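Side-chain contacts in ficolin-3 (Homo sapiens, PDB 2J5Z), which binds galactose through its fibrinogen-like domain and probably serves as a lectin that recognises sugars in innate immunity: residues 29-34 against 39-44; 92-97 against 118-123; 85-90 against 127-132; 64-69 against 170-175; 50-55 against 100-105. All coordinates share one frame; numbering follows the deposited sequence.

Contact 1 of 5, residues 29-34 against 39-44; sequences YHLCLP and LPVFCD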
# COMPACT_ATOMS: atom_id res chain seq x y z
N TYR A 29 5.65 -3.15 -9.12
CA TYR A 29 5.71 -4.11 -10.21
C TYR A 29 7.04 -4.83 -10.14
O TYR A 29 7.99 -4.30 -9.61
CB TYR A 29 5.65 -3.40 -11.55
CG TYR A 29 4.31 -2.77 -11.87
CD1 TYR A 29 3.37 -3.47 -12.60
CD2 TYR A 29 4.00 -1.49 -11.43
CE1 TYR A 29 2.13 -2.90 -12.90
CE2 TYR A 29 2.78 -0.92 -11.72
CZ TYR A 29 1.85 -1.63 -12.46
OH TYR A 29 0.63 -1.08 -12.74
N HIS A 30 7.12 -6.01 -10.72
CA HIS A 30 8.42 -6.69 -10.82
C HIS A 30 9.09 -6.44 -12.16
O HIS A 30 8.45 -6.53 -13.22
CB HIS A 30 8.25 -8.17 -10.56
CG HIS A 30 8.01 -8.49 -9.12
ND1 HIS A 30 8.97 -9.07 -8.31
CD2 HIS A 30 6.94 -8.27 -8.32
CE1 HIS A 30 8.49 -9.21 -7.09
NE2 HIS A 30 7.26 -8.74 -7.07
N LEU A 31 10.37 -6.08 -12.12
CA LEU A 31 11.18 -5.98 -13.33
C LEU A 31 12.07 -7.21 -13.35
O LEU A 31 12.38 -7.76 -12.31
CB LEU A 31 12.08 -4.75 -13.32
CG LEU A 31 11.51 -3.35 -13.14
CD1 LEU A 31 12.59 -2.30 -13.41
CD2 LEU A 31 10.32 -3.14 -14.06
N CYS A 32 12.47 -7.63 -14.54
CA CYS A 32 13.46 -8.70 -14.66
C CYS A 32 14.77 -8.03 -15.02
O CYS A 32 14.92 -7.47 -16.10
CB CYS A 32 13.05 -9.73 -15.72
SG CYS A 32 13.97 -11.32 -15.63
N LEU A 33 15.70 -8.04 -14.07
CA LEU A 33 17.02 -7.44 -14.26
C LEU A 33 17.85 -8.21 -15.28
O LEU A 33 17.63 -9.40 -15.50
CB LEU A 33 17.77 -7.40 -12.93
CG LEU A 33 17.14 -6.55 -11.82
CD1 LEU A 33 17.90 -6.74 -10.54
CD2 LEU A 33 17.15 -5.09 -12.23
N PRO A 34 18.81 -7.52 -15.91
CA PRO A 34 19.66 -8.14 -16.93
C PRO A 34 20.26 -9.47 -16.47
O PRO A 34 20.40 -10.39 -17.28
CB PRO A 34 20.76 -7.10 -17.14
CG PRO A 34 20.09 -5.79 -16.82
CD PRO A 34 19.13 -6.09 -15.71
N LEU A 39 13.00 -7.97 -9.47
CA LEU A 39 13.15 -6.89 -8.51
C LEU A 39 11.83 -6.14 -8.42
O LEU A 39 11.35 -5.67 -9.44
CB LEU A 39 14.23 -5.93 -8.99
CG LEU A 39 14.48 -4.66 -8.17
CD1 LEU A 39 15.00 -4.99 -6.80
CD2 LEU A 39 15.42 -3.69 -8.90
N PRO A 40 11.23 -6.04 -7.22
CA PRO A 40 10.06 -5.16 -7.07
C PRO A 40 10.49 -3.70 -7.14
O PRO A 40 11.47 -3.31 -6.51
CB PRO A 40 9.54 -5.48 -5.66
CG PRO A 40 10.27 -6.73 -5.24
CD PRO A 40 11.57 -6.69 -5.95
N VAL A 41 9.75 -2.89 -7.90
CA VAL A 41 10.04 -1.47 -8.03
C VAL A 41 8.72 -0.72 -8.10
O VAL A 41 7.71 -1.30 -8.50
CB VAL A 41 10.81 -1.14 -9.35
CG1 VAL A 41 12.14 -1.90 -9.42
CG2 VAL A 41 9.93 -1.46 -10.53
N PHE A 42 8.75 0.55 -7.71
CA PHE A 42 7.57 1.41 -7.84
C PHE A 42 7.61 2.14 -9.16
O PHE A 42 8.56 2.90 -9.42
CB PHE A 42 7.49 2.42 -6.70
CG PHE A 42 6.20 3.20 -6.70
CD1 PHE A 42 5.10 2.72 -6.00
CD2 PHE A 42 6.09 4.38 -7.41
CE1 PHE A 42 3.90 3.41 -6.01
CE2 PHE A 42 4.88 5.08 -7.42
CZ PHE A 42 3.79 4.59 -6.71
N CYS A 43 6.60 1.91 -9.99
CA CYS A 43 6.49 2.61 -11.28
C CYS A 43 5.46 3.71 -11.15
O CYS A 43 4.33 3.46 -10.71
CB CYS A 43 6.02 1.66 -12.37
SG CYS A 43 7.19 0.35 -12.79
N ASP A 44 5.86 4.93 -11.50
CA ASP A 44 4.89 6.03 -11.58
C ASP A 44 4.42 6.07 -13.02
O ASP A 44 5.19 6.40 -13.92
CB ASP A 44 5.53 7.35 -11.16
CG ASP A 44 4.58 8.53 -11.27
OD1 ASP A 44 3.65 8.49 -12.10
OD2 ASP A 44 4.76 9.51 -10.51

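Contact 2 of 5, residues 92-97 against 118-123; sequences QLTLQG and ATFRLL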
# COMPACT_ATOMS: atom_id res chain seq x y z
N GLN A 92 22.96 -2.10 -11.55
CA GLN A 92 22.52 -3.10 -12.53
C GLN A 92 21.51 -2.55 -13.54
O GLN A 92 21.62 -2.82 -14.74
CB GLN A 92 21.98 -4.35 -11.81
CG GLN A 92 23.13 -5.16 -11.18
CD GLN A 92 22.66 -6.37 -10.41
OE1 GLN A 92 21.58 -6.90 -10.66
NE2 GLN A 92 23.49 -6.84 -9.48
N LEU A 93 20.58 -1.74 -13.05
CA LEU A 93 19.57 -1.15 -13.93
C LEU A 93 20.19 -0.19 -14.93
O LEU A 93 19.81 -0.17 -16.10
CB LEU A 93 18.51 -0.40 -13.12
CG LEU A 93 17.45 -1.20 -12.38
CD1 LEU A 93 16.85 -0.34 -11.29
CD2 LEU A 93 16.38 -1.74 -13.34
N THR A 94 21.15 0.61 -14.46
CA THR A 94 21.64 1.73 -15.26
C THR A 94 22.88 1.43 -16.09
O THR A 94 23.40 2.32 -16.77
CB THR A 94 21.84 3.00 -14.40
OG1 THR A 94 22.87 2.78 -13.44
CG2 THR A 94 20.54 3.39 -13.69
N LEU A 95 23.32 0.17 -16.05
CA LEU A 95 24.44 -0.31 -16.88
C LEU A 95 24.17 -0.03 -18.35
O LEU A 95 25.01 0.53 -19.05
CB LEU A 95 24.65 -1.82 -16.66
CG LEU A 95 25.83 -2.29 -15.79
CD1 LEU A 95 25.51 -3.53 -14.94
CD2 LEU A 95 27.04 -2.54 -16.67
N GLN A 96 22.98 -0.43 -18.80
CA GLN A 96 22.56 -0.27 -20.18
C GLN A 96 21.36 0.67 -20.27
O GLN A 96 20.60 0.82 -19.31
CB GLN A 96 22.22 -1.61 -20.80
N GLY A 97 21.21 1.30 -21.44
CA GLY A 97 20.09 2.21 -21.68
C GLY A 97 20.35 3.62 -21.17
O GLY A 97 21.24 3.84 -20.35
N ALA A 118 19.72 14.75 -17.92
CA ALA A 118 19.59 13.95 -19.13
C ALA A 118 19.82 12.46 -18.91
O ALA A 118 19.14 11.62 -19.52
CB ALA A 118 20.56 14.48 -20.21
N THR A 119 20.82 12.14 -18.08
CA THR A 119 21.14 10.74 -17.76
C THR A 119 21.54 10.56 -16.30
O THR A 119 21.94 11.52 -15.62
CB THR A 119 22.29 10.14 -18.64
OG1 THR A 119 23.49 10.90 -18.44
CG2 THR A 119 21.92 10.15 -20.14
N PHE A 120 21.45 9.33 -15.82
CA PHE A 120 21.87 8.96 -14.48
C PHE A 120 22.38 7.52 -14.54
O PHE A 120 21.73 6.63 -15.09
CB PHE A 120 20.66 9.05 -13.52
CG PHE A 120 20.90 8.49 -12.14
CD1 PHE A 120 21.23 9.33 -11.07
CD2 PHE A 120 20.74 7.13 -11.88
CE1 PHE A 120 21.42 8.81 -9.79
CE2 PHE A 120 20.93 6.61 -10.61
CZ PHE A 120 21.26 7.44 -9.56
N ARG A 121 23.55 7.30 -13.96
CA ARG A 121 24.13 5.97 -13.92
C ARG A 121 25.00 5.87 -12.69
O ARG A 121 25.65 6.85 -12.32
CB ARG A 121 24.96 5.74 -15.18
CG ARG A 121 25.68 4.42 -15.25
CD ARG A 121 26.24 4.19 -16.66
NE ARG A 121 27.17 5.25 -17.04
CZ ARG A 121 28.48 5.22 -16.82
NH1 ARG A 121 29.05 4.15 -16.25
NH2 ARG A 121 29.24 6.25 -17.21
N LEU A 122 25.03 4.70 -12.05
CA LEU A 122 26.00 4.50 -10.98
C LEU A 122 27.04 3.48 -11.42
O LEU A 122 26.70 2.46 -12.03
CB LEU A 122 25.34 3.98 -9.69
CG LEU A 122 24.28 4.83 -8.99
CD1 LEU A 122 23.94 4.21 -7.63
CD2 LEU A 122 24.76 6.28 -8.85
N LEU A 123 28.30 3.77 -11.12
CA LEU A 123 29.36 2.79 -11.35
C LEU A 123 29.17 1.66 -10.35
O LEU A 123 28.28 1.73 -9.50
CB LEU A 123 30.73 3.43 -11.22
CG LEU A 123 31.22 4.17 -12.48
CD1 LEU A 123 30.28 5.32 -12.83
CD2 LEU A 123 32.65 4.68 -12.33

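Contact 3 of 5, residues 85-90 against 127-132; sequences LGNENL and DHYQLA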
# COMPACT_ATOMS: atom_id res chain seq x y z
N LEU A 85 16.04 2.15 -3.09
CA LEU A 85 15.94 0.89 -3.82
C LEU A 85 17.20 0.02 -3.67
O LEU A 85 17.12 -1.21 -3.68
CB LEU A 85 15.71 1.16 -5.31
CG LEU A 85 15.46 -0.07 -6.19
CD1 LEU A 85 14.17 -0.79 -5.80
CD2 LEU A 85 15.39 0.39 -7.67
N GLY A 86 18.35 0.68 -3.52
CA GLY A 86 19.63 -0.00 -3.36
C GLY A 86 20.63 0.30 -4.46
O GLY A 86 20.31 0.26 -5.64
N ASN A 87 21.87 0.58 -4.07
CA ASN A 87 22.89 0.96 -5.03
C ASN A 87 23.23 -0.13 -6.02
O ASN A 87 23.44 0.14 -7.21
CB ASN A 87 24.15 1.42 -4.30
CG ASN A 87 23.95 2.72 -3.55
OD1 ASN A 87 23.01 3.46 -3.81
ND2 ASN A 87 24.84 2.99 -2.61
N GLU A 88 23.28 -1.38 -5.55
CA GLU A 88 23.57 -2.48 -6.47
C GLU A 88 22.47 -2.65 -7.54
O GLU A 88 22.77 -2.84 -8.72
CB GLU A 88 23.86 -3.78 -5.72
CG GLU A 88 24.22 -4.94 -6.62
CD GLU A 88 25.55 -4.76 -7.39
OE1 GLU A 88 26.40 -3.93 -6.96
OE2 GLU A 88 25.74 -5.47 -8.41
N ASN A 89 21.21 -2.53 -7.12
CA ASN A 89 20.07 -2.52 -8.06
C ASN A 89 20.22 -1.38 -9.07
O ASN A 89 20.08 -1.58 -10.29
CB ASN A 89 18.76 -2.39 -7.26
CG ASN A 89 18.40 -3.67 -6.54
OD1 ASN A 89 18.66 -4.76 -7.05
ND2 ASN A 89 17.80 -3.55 -5.36
N LEU A 90 20.53 -0.19 -8.58
CA LEU A 90 20.69 0.98 -9.44
C LEU A 90 21.86 0.81 -10.42
O LEU A 90 21.74 1.14 -11.61
CB LEU A 90 20.88 2.26 -8.61
CG LEU A 90 19.59 2.76 -7.92
CD1 LEU A 90 19.87 3.81 -6.85
CD2 LEU A 90 18.58 3.32 -8.94
N ASP A 127 34.02 0.87 -7.53
CA ASP A 127 34.14 2.30 -7.74
C ASP A 127 33.23 3.07 -6.77
O ASP A 127 32.95 4.26 -6.96
CB ASP A 127 33.83 2.65 -9.19
CG ASP A 127 34.90 2.17 -10.15
OD1 ASP A 127 36.09 2.47 -9.92
OD2 ASP A 127 34.56 1.51 -11.15
N HIS A 128 32.79 2.39 -5.72
CA HIS A 128 32.02 3.01 -4.65
C HIS A 128 30.72 3.62 -5.15
O HIS A 128 30.26 4.63 -4.62
CB HIS A 128 32.85 4.08 -3.96
CG HIS A 128 34.24 3.63 -3.63
ND1 HIS A 128 34.50 2.54 -2.83
CD2 HIS A 128 35.45 4.12 -4.00
CE1 HIS A 128 35.81 2.37 -2.73
NE2 HIS A 128 36.40 3.32 -3.43
N TYR A 129 30.13 3.02 -6.18
CA TYR A 129 28.83 3.45 -6.72
C TYR A 129 28.88 4.92 -7.10
O TYR A 129 27.92 5.67 -6.91
CB TYR A 129 27.66 3.15 -5.75
CG TYR A 129 27.47 1.67 -5.49
CD1 TYR A 129 27.15 0.80 -6.53
CD2 TYR A 129 27.58 1.14 -4.19
CE1 TYR A 129 26.98 -0.57 -6.31
CE2 TYR A 129 27.39 -0.24 -3.96
CZ TYR A 129 27.10 -1.07 -5.02
OH TYR A 129 26.91 -2.41 -4.81
N GLN A 130 30.02 5.30 -7.68
CA GLN A 130 30.26 6.67 -8.12
C GLN A 130 29.13 7.14 -9.05
O GLN A 130 28.68 6.41 -9.93
CB GLN A 130 31.62 6.73 -8.83
CG GLN A 130 31.99 8.09 -9.42
CD GLN A 130 33.36 8.04 -10.09
OE1 GLN A 130 34.35 7.62 -9.50
NE2 GLN A 130 33.41 8.48 -11.34
N LEU A 131 28.69 8.37 -8.85
CA LEU A 131 27.63 8.93 -9.67
C LEU A 131 28.16 9.38 -11.02
O LEU A 131 29.19 10.07 -11.10
CB LEU A 131 27.01 10.14 -8.97
CG LEU A 131 25.92 10.90 -9.75
CD1 LEU A 131 24.71 10.03 -10.07
CD2 LEU A 131 25.50 12.09 -8.92
N ALA A 132 27.47 8.97 -12.08
CA ALA A 132 27.68 9.55 -13.42
C ALA A 132 26.39 10.26 -13.85
O ALA A 132 25.42 9.62 -14.27
CB ALA A 132 28.07 8.47 -14.41

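Contact 4 of 5, residues 64-69 against 170-175; sequences DFFRSW and IVHGAW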
# COMPACT_ATOMS: atom_id res chain seq x y z
N ASP A 64 14.40 5.20 8.97
CA ASP A 64 15.71 5.77 9.30
C ASP A 64 16.62 5.68 8.08
O ASP A 64 16.84 4.60 7.53
CB ASP A 64 16.32 4.99 10.47
CG ASP A 64 17.61 5.60 11.00
OD1 ASP A 64 18.11 6.59 10.44
OD2 ASP A 64 18.13 5.04 11.99
N PHE A 65 17.12 6.83 7.63
CA PHE A 65 17.99 6.84 6.45
C PHE A 65 19.48 6.93 6.83
O PHE A 65 20.35 6.89 5.96
CB PHE A 65 17.60 7.96 5.46
CG PHE A 65 16.54 7.54 4.45
CD1 PHE A 65 15.25 7.25 4.87
CD2 PHE A 65 16.84 7.44 3.09
CE1 PHE A 65 14.28 6.85 3.96
CE2 PHE A 65 15.87 7.04 2.17
CZ PHE A 65 14.58 6.76 2.60
N PHE A 66 19.78 7.03 8.13
CA PHE A 66 21.18 7.05 8.55
C PHE A 66 21.70 5.61 8.62
O PHE A 66 21.83 5.03 9.70
CB PHE A 66 21.36 7.79 9.88
CG PHE A 66 22.81 8.05 10.23
CD1 PHE A 66 23.63 8.72 9.34
CD2 PHE A 66 23.34 7.64 11.45
CE1 PHE A 66 24.97 8.96 9.66
CE2 PHE A 66 24.66 7.87 11.77
CZ PHE A 66 25.48 8.54 10.88
N ARG A 67 21.97 5.03 7.46
CA ARG A 67 22.31 3.62 7.37
C ARG A 67 23.66 3.36 6.74
O ARG A 67 24.26 4.25 6.12
CB ARG A 67 21.24 2.87 6.58
CG ARG A 67 19.82 3.13 7.03
CD ARG A 67 19.33 2.10 8.02
NE ARG A 67 17.88 2.20 8.15
CZ ARG A 67 17.01 1.27 7.81
NH1 ARG A 67 17.41 0.08 7.35
NH2 ARG A 67 15.71 1.51 7.98
N SER A 68 24.10 2.12 6.86
CA SER A 68 25.45 1.71 6.54
C SER A 68 25.61 1.42 5.06
O SER A 68 24.62 1.35 4.32
CB SER A 68 25.78 0.44 7.30
OG SER A 68 24.94 -0.60 6.83
N TRP A 69 26.86 1.21 4.66
CA TRP A 69 27.20 0.86 3.29
C TRP A 69 26.37 -0.30 2.79
O TRP A 69 25.82 -0.25 1.68
CB TRP A 69 28.70 0.52 3.20
CG TRP A 69 29.13 0.25 1.82
CD1 TRP A 69 29.30 -0.97 1.24
CD2 TRP A 69 29.42 1.22 0.82
NE1 TRP A 69 29.68 -0.82 -0.07
CE2 TRP A 69 29.76 0.52 -0.35
CE3 TRP A 69 29.42 2.61 0.80
CZ2 TRP A 69 30.11 1.18 -1.54
CZ3 TRP A 69 29.77 3.26 -0.38
CH2 TRP A 69 30.10 2.55 -1.52
N ILE A 170 29.16 13.64 9.71
CA ILE A 170 28.99 15.07 9.95
C ILE A 170 27.57 15.56 9.69
O ILE A 170 27.01 16.26 10.52
CB ILE A 170 30.00 15.92 9.15
CG1 ILE A 170 31.43 15.67 9.65
CG2 ILE A 170 29.66 17.40 9.24
CD1 ILE A 170 31.62 15.98 11.13
N VAL A 171 26.99 15.20 8.54
CA VAL A 171 25.68 15.73 8.16
C VAL A 171 24.50 14.74 8.30
O VAL A 171 23.39 15.03 7.86
CB VAL A 171 25.69 16.34 6.73
CG1 VAL A 171 27.00 17.09 6.48
CG2 VAL A 171 25.50 15.26 5.67
N HIS A 172 24.77 13.58 8.89
CA HIS A 172 23.74 12.56 9.18
C HIS A 172 22.97 12.10 7.93
O HIS A 172 21.75 12.24 7.84
CB HIS A 172 22.77 13.03 10.26
CG HIS A 172 22.26 11.92 11.13
ND1 HIS A 172 21.01 11.36 10.97
CD2 HIS A 172 22.84 11.26 12.16
CE1 HIS A 172 20.84 10.40 11.87
NE2 HIS A 172 21.94 10.32 12.60
N GLY A 173 23.71 11.56 6.97
CA GLY A 173 23.10 11.05 5.74
C GLY A 173 23.98 10.06 5.00
O GLY A 173 24.92 9.49 5.58
N ALA A 174 23.65 9.85 3.73
CA ALA A 174 24.47 9.05 2.82
C ALA A 174 24.28 9.67 1.44
O ALA A 174 23.15 9.95 1.05
CB ALA A 174 23.99 7.60 2.81
N TRP A 175 25.36 9.87 0.70
CA TRP A 175 25.25 10.57 -0.58
C TRP A 175 26.61 10.54 -1.24
O TRP A 175 27.58 10.07 -0.65
CB TRP A 175 24.87 12.03 -0.34
CG TRP A 175 24.16 12.80 -1.43
CD1 TRP A 175 24.62 13.92 -2.09
CD2 TRP A 175 22.83 12.57 -1.92
NE1 TRP A 175 23.66 14.38 -2.96
CE2 TRP A 175 22.56 13.58 -2.88
CE3 TRP A 175 21.85 11.61 -1.64
CZ2 TRP A 175 21.34 13.65 -3.57
CZ3 TRP A 175 20.64 11.68 -2.31
CH2 TRP A 175 20.40 12.69 -3.28
O HOH W 1 25.46 6.74 6.24

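Contact 5 of 5, residues 50-55 against 100-105; sequences GGWLVF and ELRVEL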
# COMPACT_ATOMS: atom_id res chain seq x y z
N GLY A 50 4.28 9.26 -17.62
CA GLY A 50 4.38 7.94 -17.01
C GLY A 50 5.60 7.15 -17.44
O GLY A 50 6.31 7.54 -18.38
N GLY A 51 5.85 6.04 -16.76
CA GLY A 51 6.98 5.16 -17.07
C GLY A 51 8.22 5.41 -16.22
O GLY A 51 9.33 5.01 -16.58
N TRP A 52 8.02 6.06 -15.08
CA TRP A 52 9.14 6.41 -14.18
C TRP A 52 9.38 5.37 -13.10
O TRP A 52 8.46 4.97 -12.40
CB TRP A 52 8.88 7.74 -13.48
CG TRP A 52 8.79 8.92 -14.40
CD1 TRP A 52 7.66 9.45 -14.95
CD2 TRP A 52 9.87 9.75 -14.82
NE1 TRP A 52 7.97 10.54 -15.71
CE2 TRP A 52 9.32 10.75 -15.64
CE3 TRP A 52 11.25 9.74 -14.59
CZ2 TRP A 52 10.11 11.73 -16.24
CZ3 TRP A 52 12.03 10.71 -15.19
CH2 TRP A 52 11.46 11.70 -16.01
N LEU A 53 10.64 4.95 -12.95
CA LEU A 53 11.01 4.04 -11.88
C LEU A 53 11.43 4.89 -10.69
O LEU A 53 12.45 5.57 -10.73
CB LEU A 53 12.17 3.14 -12.33
CG LEU A 53 12.43 1.84 -11.57
CD1 LEU A 53 13.43 0.99 -12.37
CD2 LEU A 53 12.93 2.14 -10.14
N VAL A 54 10.65 4.84 -9.61
CA VAL A 54 10.93 5.64 -8.43
C VAL A 54 11.86 4.86 -7.52
O VAL A 54 11.48 3.79 -7.02
CB VAL A 54 9.64 5.98 -7.66
CG1 VAL A 54 9.95 6.84 -6.41
CG2 VAL A 54 8.64 6.68 -8.61
N PHE A 55 13.06 5.38 -7.30
CA PHE A 55 14.04 4.61 -6.53
C PHE A 55 14.31 5.17 -5.13
O PHE A 55 15.01 4.53 -4.34
CB PHE A 55 15.37 4.41 -7.30
CG PHE A 55 16.16 5.69 -7.56
CD1 PHE A 55 17.12 6.13 -6.66
CD2 PHE A 55 16.00 6.39 -8.75
CE1 PHE A 55 17.87 7.30 -6.90
CE2 PHE A 55 16.75 7.55 -9.02
CZ PHE A 55 17.69 8.00 -8.09
N GLU A 100 16.90 8.98 -17.78
CA GLU A 100 16.87 10.37 -17.34
C GLU A 100 16.47 10.40 -15.87
O GLU A 100 15.70 9.55 -15.42
CB GLU A 100 15.87 11.16 -18.18
CG GLU A 100 14.49 10.54 -18.19
CD GLU A 100 13.48 11.24 -19.08
OE1 GLU A 100 13.61 12.47 -19.31
OE2 GLU A 100 12.53 10.55 -19.53
N LEU A 101 17.01 11.36 -15.14
CA LEU A 101 16.68 11.54 -13.73
C LEU A 101 15.73 12.71 -13.52
O LEU A 101 16.02 13.83 -13.96
CB LEU A 101 17.95 11.78 -12.90
CG LEU A 101 17.72 12.09 -11.41
CD1 LEU A 101 17.18 10.86 -10.63
CD2 LEU A 101 19.00 12.60 -10.75
N ARG A 102 14.62 12.45 -12.85
CA ARG A 102 13.76 13.50 -12.34
C ARG A 102 13.76 13.48 -10.81
O ARG A 102 13.58 12.42 -10.20
CB ARG A 102 12.33 13.32 -12.87
CG ARG A 102 11.31 14.23 -12.25
CD ARG A 102 9.98 14.07 -12.96
NE ARG A 102 8.89 14.72 -12.24
CZ ARG A 102 8.32 15.86 -12.62
NH1 ARG A 102 8.71 16.47 -13.73
NH2 ARG A 102 7.33 16.38 -11.90
N VAL A 103 13.98 14.65 -10.22
CA VAL A 103 13.90 14.83 -8.77
C VAL A 103 12.66 15.69 -8.46
O VAL A 103 12.48 16.75 -9.06
CB VAL A 103 15.17 15.51 -8.23
CG1 VAL A 103 15.01 15.89 -6.77
CG2 VAL A 103 16.40 14.59 -8.42
N GLU A 104 11.81 15.21 -7.55
CA GLU A 104 10.64 15.98 -7.09
C GLU A 104 10.75 16.39 -5.63
O GLU A 104 11.09 15.58 -4.77
CB GLU A 104 9.37 15.17 -7.27
CG GLU A 104 9.04 14.79 -8.68
CD GLU A 104 7.68 14.12 -8.76
OE1 GLU A 104 7.14 13.79 -7.68
OE2 GLU A 104 7.16 13.93 -9.88
N LEU A 105 10.42 17.65 -5.34
CA LEU A 105 10.57 18.19 -4.01
C LEU A 105 9.26 18.86 -3.60
O LEU A 105 8.62 19.50 -4.42
CB LEU A 105 11.71 19.20 -3.97
CG LEU A 105 13.08 18.72 -4.49
CD1 LEU A 105 14.03 19.90 -4.66
CD2 LEU A 105 13.68 17.68 -3.55

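Contact 1 of 5, residues 29-34 against 39-44
Tyr-29 and Val-41 face each other as a hydrogen-bonded pair of an antiparallel beta hairpin, and Leu-31 and Leu-39 form the next one. Each pair is closed by two backbone bonds. Tyr-29 N to Val-41 O is 2.8 Å, and Leu-31 N to Leu-39 O is 2.9 Å. His-30 and Pro-40 make the non-hydrogen-bonded pair between them, with CA atoms 4.4 Å apart. There the proline packs against one face of the imidazole.

The apolar contacts lie on the other face of the hairpin. Leu-31 crosses Val-41 at about a right angle, and its branch point CG meets Val-41 CG2 at 3.6 Å. CG2 of Val-41 points to it from between the backbone N and the carbonyl carbon (chi1, measured to CG1, -59°). Leu-33 lies past the strand end, and its CD2 touches Leu-39 CD2 at 4.0 Å.

Sulfur meets an aromatic ring at the other end. Cys-43 SG is 4.9 Å from the centroid of the Tyr-29 ring and approaches it obliquely. The same sulfur is tied to Cys-15 by a disulfide.

Strand 52-58 pairs with the far edge of strand 38-44. Helix 15-20 packs on Tyr-29, Leu-31 and Cys-43, while helix 87-94 covers Leu-31, Leu-33 and Leu-39.

Contact 2 of 5, residues 92-97 against 118-123
The C-terminal turn of helix 87-94 sits on the end of strand 112-122, and Thr-94 makes this helix-to-strand contact in the fibrinogen-like domain. Its OG1 accepts a hydrogen bond from Leu-122 N at 3.2 Å, with an N-H...O angle of 161°. The hydroxyl lies between the backbone N and the carbonyl carbon of Thr-94 (chi1 64°). From there it also bonds to Leu-90 O, one turn back in the helix. One buried oxygen thus serves both the helix and the strand.

The methyl group meets Phe-120. CG2 of Thr-94 lies at the edge of the Phe-120 ring near its plane, 4.2 Å from CD2. CB of Thr-94 rests 3.7 Å from Phe-120 O. CG and CD of Arg-121 lie close to Thr-94 O, CD at 3.4 Å.

Strand 131-133 pairs with strand 112-122 beside the contact. Leu-220 of strand 215-220 packs against both Thr-94 and Phe-120, while Leu-122 reaches back to Asn-87 and Leu-90 of the helix.

Contact 3 of 5, residues 85-90 against 127-132
Tyr-129 has the most surface buried here, against Asn-87 and Glu-88 of helix 87-94. The tyrosine comes from the turn before strand 131-133, and its ring lies against the first turn of the helix. Asn-87 CB sits over one ring face, nearly above the centre. It is 3.5 Å from the ring centroid and 13° off the normal, a close CH-pi contact. The amide is turned 55° from the ring plane, and Asn-87 ND2 passes 3.7 Å from Tyr-129 CD2.

Glu-88 meets the far end of the ring. Its chain bends at chi2 (65°) and brings the carboxylate to the phenol. Tyr-129 OH donates to Glu-88 OE1 at 2.7 Å, using the anti lone pair of that oxygen. OE1 lies near the ring plane. Arg-73 of helix 69-74 touches both Glu-88 and Tyr-129.

Face and hydroxyl of the tyrosine are therefore held by successive helix residues, which should limit ring rotation. The phenol proton goes to OE1 of Glu-88, and OE2 accepts from Gln-92 NE2 of the same helix. Both carboxylate oxygens thus have donors.

Contact 4 of 5, residues 64-69 against 170-175
Phe-66 reaches out of the loop before helix 69-74 and stacks on His-172, just past helix 167-171. Its CB meets the imidazole, 3.3 Å from His-172 CE1. With chi1 at -170°, CG points away from the backbone N, and the ring is carried across the histidine. CG lies 3.4 Å from His-172 NE2. Along one side of the ring, CD2 comes to 3.2 Å from His-172 NE2, and CE2 is also nearest that nitrogen. Along the other, CD1 lies 3.7 Å from Gly-173 N and CE1 is 3.8 Å from His-172 CA. At the tip, Phe-66 CZ is 4.0 Å from His-172 CD2. The Phe-66 and His-172 rings form an offset stack, centroids 3.8 Å apart and planes at 19°.

Phe-66 centres an inverse gamma turn. Its N is bonded to Asp-64 OD1 in an Asx turn, which helps to hold the backbone. His-172 ends its helix in a Schellman motif, and Val-171 lines the galactose pocket.

No direct hydrogen bond crosses the contact, but one water donates to both Arg-67 O and Gly-173 O. The join rests mainly on ring overlap, with the Gly-173 backbone and this water adding to it.

Contact 5 of 5, residues 50-55 against 100-105
Trp-52 and Arg-102 cross at about a right angle between two strands that are not direct neighbours in the sheet. The chain of Arg-102 is extended from CG to NE and passes over one face of the indole. CD lies 4.2 Å from the centroid of the six-membered ring, 17° off its normal, as a CH-pi contact. CB of Arg-102 sits nearer the ring rim, 3.5 Å from Trp-52 CZ3. The guanidinium plane is turned 50° from the indole.

Glu-100 also crosses the indole at about a right angle. Its CD is 3.7 Å from Trp-52 CH2, and its carboxylate plane is 33° from the ring. Further along, Leu-101 CD1 meets the edge of the Phe-55 ring, 3.7 Å from CE2.

Beyond the indole, NE and NH2 of Arg-102 both hold Glu-104 OE2 side-on, in the guanidinium plane. The bond from Arg-102 NE to Glu-104 OE2 is 3.0 Å. NH1 makes a salt bridge to Glu-48, and Glu-100 pairs with Arg-221. The carboxylates of Glu-104 and Glu-48 thus balance the charge of a buried arginine and hold its guanidinium in place, while its CH2 groups cover the indole.

All five contacts lie in the fibrinogen-like domain. Contacts 1, 2, 3 and 5 reach its antiparallel sheet. Contact 1 comes first along the chain, and its strand 38-44 pairs with strand 52-58 of contact 5. Contact 5 alternates in sequence with contacts 2, 3 and 4. Contact 2 falls within the span of contact 3, and both within that of contact 4. Contacts 2 and 3 share helix 87-94, with centres about 9 Å apart. Phe-55 of contact 5 touches Phe-120 of contact 2 and Leu-90 of contact 3. Contact 4 does not touch contacts 1, 2 and 5, but it meets contact 3 through Trp-69. It links the galactose-binding side to the loop before helix 69-74.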